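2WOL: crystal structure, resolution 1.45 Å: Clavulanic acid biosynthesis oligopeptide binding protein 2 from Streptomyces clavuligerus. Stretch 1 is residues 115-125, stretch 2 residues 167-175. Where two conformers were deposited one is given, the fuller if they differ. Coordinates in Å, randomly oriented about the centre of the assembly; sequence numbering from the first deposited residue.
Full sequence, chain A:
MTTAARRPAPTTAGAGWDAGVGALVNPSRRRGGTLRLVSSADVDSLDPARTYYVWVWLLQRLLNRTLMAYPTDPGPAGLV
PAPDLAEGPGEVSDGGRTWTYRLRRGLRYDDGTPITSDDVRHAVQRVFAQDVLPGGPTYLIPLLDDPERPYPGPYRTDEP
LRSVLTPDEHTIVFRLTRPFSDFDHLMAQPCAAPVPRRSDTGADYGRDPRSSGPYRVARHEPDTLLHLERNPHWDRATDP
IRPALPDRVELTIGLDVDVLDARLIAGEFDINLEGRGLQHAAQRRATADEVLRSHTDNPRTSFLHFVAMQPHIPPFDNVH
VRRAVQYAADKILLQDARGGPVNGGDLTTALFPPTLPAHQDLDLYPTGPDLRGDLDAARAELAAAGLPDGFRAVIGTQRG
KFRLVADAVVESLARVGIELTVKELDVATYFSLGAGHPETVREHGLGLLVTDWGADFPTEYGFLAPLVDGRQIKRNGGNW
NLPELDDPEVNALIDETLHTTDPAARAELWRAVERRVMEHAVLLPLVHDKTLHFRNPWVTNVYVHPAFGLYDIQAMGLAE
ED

Stretch 1 (115-125) ITSDDVRHAVQ
Stretch 2 167-175: PDEHTIVFR

A helix start has free backbone N-H groups, and a nearby turn has carbonyls to spare; in this clavulanic acid biosynthesis oligopeptide binding protein the two are joined, and apolar side chains extend the contact. Stretch 1 enters extended through Ile115 and Thr116 (phi/psi -127/165), then runs as helix through Val124 and Gln125 and on beyond the stretch. Stretch 2 makes a type I turn from Asp168 to Thr171 and continues as a strand to Arg175. Helix and strand axes approach to 8.1 Å, their directions 32° apart, and the contact buries 379 Å².

Pro167 points away. Asp168 (phi/psi -146/-179, chi1 p) braces the turn: its OD1 accepts from His170 N at 2.9 Å and from Thr171 OG1 at 2.7 Å, while its carbonyl O accepts the hydroxyl of Ser117 OG at 2.7 Å. Glu169 (-67/-10) marks the register, its CA 5.1 Å from Thr116 CA. Glu169 O receives Ser117 N at 2.8 Å and 164°, so Ser117, with chi1 p, holds successive carbonyls through backbone and side chain. The Glu169 CB (chi1 m) points sideways and the end of the side chain leads away. His170 (-125/20, chi1 m) completes the bend, and Thr171 (-138/136, chi1 m) opens the strand with CB pointing away.

Ile172 (-137/135, chi1 t, chi2 t) points toward the helix. Its CD1 lies 3.8 Å from Val120 CG1, 3.7 Å from Ser117 O and 3.5 Å from Arg121 N, packing against the first helical turn, where Arg121 N donates to Ser117 O at 3.0 Å. Val173 is out of reach. Phe174 (-105/117, chi1 m, chi2 93°) starts sideways, but its ring comes nearer, presenting its edge to two valines, both chi1 t: CE2 is 4.0 Å from Val124 CG2, and CZ 4.4 Å from Val120 CG1. Polar anchoring thus coincides with the register point, and apolar packing follows along the helix.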

# COMPACT_ATOMS: atom_id res chain seq x y z
N ILE A 115 16.60 23.62 5.01
CA ILE A 115 15.75 22.94 4.04
C ILE A 115 15.24 23.97 3.03
O ILE A 115 14.61 24.96 3.42
CB ILE A 115 14.55 22.23 4.71
CG1 ILE A 115 15.03 21.26 5.79
CG2 ILE A 115 13.69 21.52 3.66
CD1 ILE A 115 13.92 20.62 6.61
N THR A 116 15.50 23.73 1.75
CA THR A 116 15.05 24.63 0.69
C THR A 116 14.30 23.86 -0.39
O THR A 116 14.36 22.63 -0.46
CB THR A 116 16.23 25.40 0.02
OG1 THR A 116 17.07 24.49 -0.69
CG2 THR A 116 17.05 26.16 1.06
N SER A 117 13.59 24.59 -1.24
CA SER A 117 12.84 24.01 -2.36
C SER A 117 13.74 23.21 -3.31
O SER A 117 13.30 22.23 -3.91
CB SER A 117 12.08 25.09 -3.12
OG SER A 117 12.97 26.05 -3.67
N ASP A 118 15.00 23.64 -3.45
CA ASP A 118 15.99 22.90 -4.23
C ASP A 118 16.14 21.45 -3.76
O ASP A 118 16.41 20.57 -4.57
CB ASP A 118 17.35 23.60 -4.21
CG ASP A 118 17.55 24.54 -5.39
OD1 ASP A 118 16.59 24.80 -6.15
OD2 ASP A 118 18.69 25.04 -5.56
N ASP A 119 15.95 21.22 -2.46
CA ASP A 119 16.11 19.89 -1.87
C ASP A 119 14.93 18.98 -2.20
O ASP A 119 15.09 17.76 -2.30
CB ASP A 119 16.25 19.98 -0.35
CG ASP A 119 17.37 20.91 0.09
OD1 ASP A 119 18.25 21.26 -0.73
OD2 ASP A 119 17.37 21.29 1.29
N VAL A 120 13.75 19.58 -2.36
CA VAL A 120 12.56 18.84 -2.75
C VAL A 120 12.67 18.47 -4.22
O VAL A 120 12.40 17.32 -4.60
CB VAL A 120 11.25 19.62 -2.47
CG1 VAL A 120 10.03 18.80 -2.92
CG2 VAL A 120 11.13 19.95 -0.99
N ARG A 121 13.08 19.42 -5.05
CA ARG A 121 13.35 19.10 -6.45
C ARG A 121 14.40 18.01 -6.56
O ARG A 121 14.25 17.08 -7.35
CB ARG A 121 13.79 20.33 -7.23
CG ARG A 121 14.15 20.00 -8.68
CD ARG A 121 14.20 21.23 -9.53
NE ARG A 121 15.35 22.06 -9.21
CZ ARG A 121 15.57 23.26 -9.74
NH1 ARG A 121 14.71 23.76 -10.61
NH2 ARG A 121 16.65 23.94 -9.39
N HIS A 122 15.47 18.13 -5.77
CA HIS A 122 16.53 17.13 -5.82
C HIS A 122 16.02 15.73 -5.48
O HIS A 122 16.37 14.76 -6.16
CB HIS A 122 17.72 17.50 -4.93
CG HIS A 122 18.86 16.54 -5.06
ND1 HIS A 122 19.65 16.48 -6.19
CD2 HIS A 122 19.32 15.58 -4.22
CE1 HIS A 122 20.55 15.53 -6.04
NE2 HIS A 122 20.37 14.96 -4.86
N ALA A 123 15.18 15.63 -4.45
CA ALA A 123 14.57 14.36 -4.06
C ALA A 123 13.78 13.75 -5.22
O ALA A 123 13.91 12.56 -5.51
CB ALA A 123 13.68 14.56 -2.85
N VAL A 124 12.96 14.57 -5.87
CA VAL A 124 12.16 14.12 -7.01
C VAL A 124 13.07 13.71 -8.18
O VAL A 124 12.83 12.69 -8.84
CB VAL A 124 11.13 15.19 -7.42
CG1 VAL A 124 10.42 14.81 -8.70
CG2 VAL A 124 10.11 15.40 -6.30
N GLN A 125 14.12 14.49 -8.41
CA GLN A 125 15.09 14.17 -9.45
C GLN A 125 15.79 12.84 -9.20
O GLN A 125 16.01 12.07 -10.14
CB GLN A 125 16.11 15.30 -9.60
CG GLN A 125 15.53 16.51 -10.30
CD GLN A 125 16.46 17.71 -10.36
OE1 GLN A 125 16.16 18.69 -11.04
NE2 GLN A 125 17.57 17.66 -9.62
N PRO A 167 11.41 28.95 -8.30
CA PRO A 167 11.61 30.40 -8.47
C PRO A 167 12.30 31.09 -7.29
O PRO A 167 12.98 32.09 -7.48
CB PRO A 167 10.20 30.94 -8.69
CG PRO A 167 9.28 29.87 -8.22
CD PRO A 167 9.99 28.57 -8.41
N ASP A 168 12.11 30.56 -6.08
CA ASP A 168 12.94 30.94 -4.93
C ASP A 168 13.14 29.75 -3.99
O ASP A 168 12.64 28.65 -4.25
CB ASP A 168 12.41 32.19 -4.21
CG ASP A 168 11.02 32.00 -3.60
OD1 ASP A 168 10.72 30.89 -3.11
OD2 ASP A 168 10.24 32.97 -3.58
N GLU A 169 13.87 29.98 -2.89
CA GLU A 169 14.22 28.90 -1.96
C GLU A 169 13.02 28.31 -1.20
O GLU A 169 13.16 27.28 -0.54
CB GLU A 169 15.28 29.38 -0.96
CG GLU A 169 16.67 29.61 -1.56
CD GLU A 169 16.85 30.99 -2.17
OE1 GLU A 169 15.90 31.81 -2.15
OE2 GLU A 169 17.97 31.27 -2.67
N HIS A 170 11.86 28.96 -1.32
CA HIS A 170 10.67 28.53 -0.59
C HIS A 170 9.46 28.29 -1.50
O HIS A 170 8.32 28.26 -1.04
CB HIS A 170 10.33 29.53 0.52
CG HIS A 170 11.46 29.73 1.49
ND1 HIS A 170 11.81 28.78 2.42
CD2 HIS A 170 12.32 30.76 1.64
CE1 HIS A 170 12.84 29.22 3.12
NE2 HIS A 170 13.17 30.42 2.67
N THR A 171 9.72 28.09 -2.79
CA THR A 171 8.66 27.85 -3.77
C THR A 171 9.07 26.74 -4.73
O THR A 171 10.21 26.71 -5.20
CB THR A 171 8.31 29.13 -4.56
OG1 THR A 171 8.17 30.23 -3.66
CG2 THR A 171 7.02 28.95 -5.35
N ILE A 172 8.14 25.84 -5.00
CA ILE A 172 8.37 24.78 -5.98
C ILE A 172 7.14 24.60 -6.87
O ILE A 172 6.00 24.60 -6.38
CB ILE A 172 8.83 23.45 -5.30
CG1 ILE A 172 9.35 22.45 -6.36
CG2 ILE A 172 7.73 22.85 -4.40
CD1 ILE A 172 10.23 21.35 -5.78
N VAL A 173 7.38 24.49 -8.17
CA VAL A 173 6.32 24.35 -9.16
C VAL A 173 6.54 23.09 -10.00
O VAL A 173 7.60 22.91 -10.60
CB VAL A 173 6.25 25.58 -10.11
CG1 VAL A 173 5.12 25.42 -11.13
CG2 VAL A 173 6.07 26.87 -9.31
N PHE A 174 5.53 22.21 -10.02
CA PHE A 174 5.58 20.99 -10.82
C PHE A 174 4.70 21.14 -12.07
O PHE A 174 3.49 21.30 -11.96
CB PHE A 174 5.12 19.79 -10.00
CG PHE A 174 5.98 19.49 -8.81
CD1 PHE A 174 5.69 20.02 -7.56
CD2 PHE A 174 7.09 18.65 -8.93
CE1 PHE A 174 6.48 19.74 -6.45
CE2 PHE A 174 7.89 18.36 -7.83
CZ PHE A 174 7.59 18.90 -6.59
N ARG A 175 5.33 21.08 -13.24
CA ARG A 175 4.60 21.16 -14.51
C ARG A 175 4.46 19.76 -15.09
O ARG A 175 5.40 19.23 -15.70
CB ARG A 175 5.34 22.07 -15.49
CG ARG A 175 5.44 23.53 -15.07
CD ARG A 175 6.26 24.29 -16.10
NE ARG A 175 6.25 25.74 -15.91
CZ ARG A 175 6.90 26.60 -16.69
NH1 ARG A 175 7.62 26.16 -17.71
NH2 ARG A 175 6.83 27.90 -16.44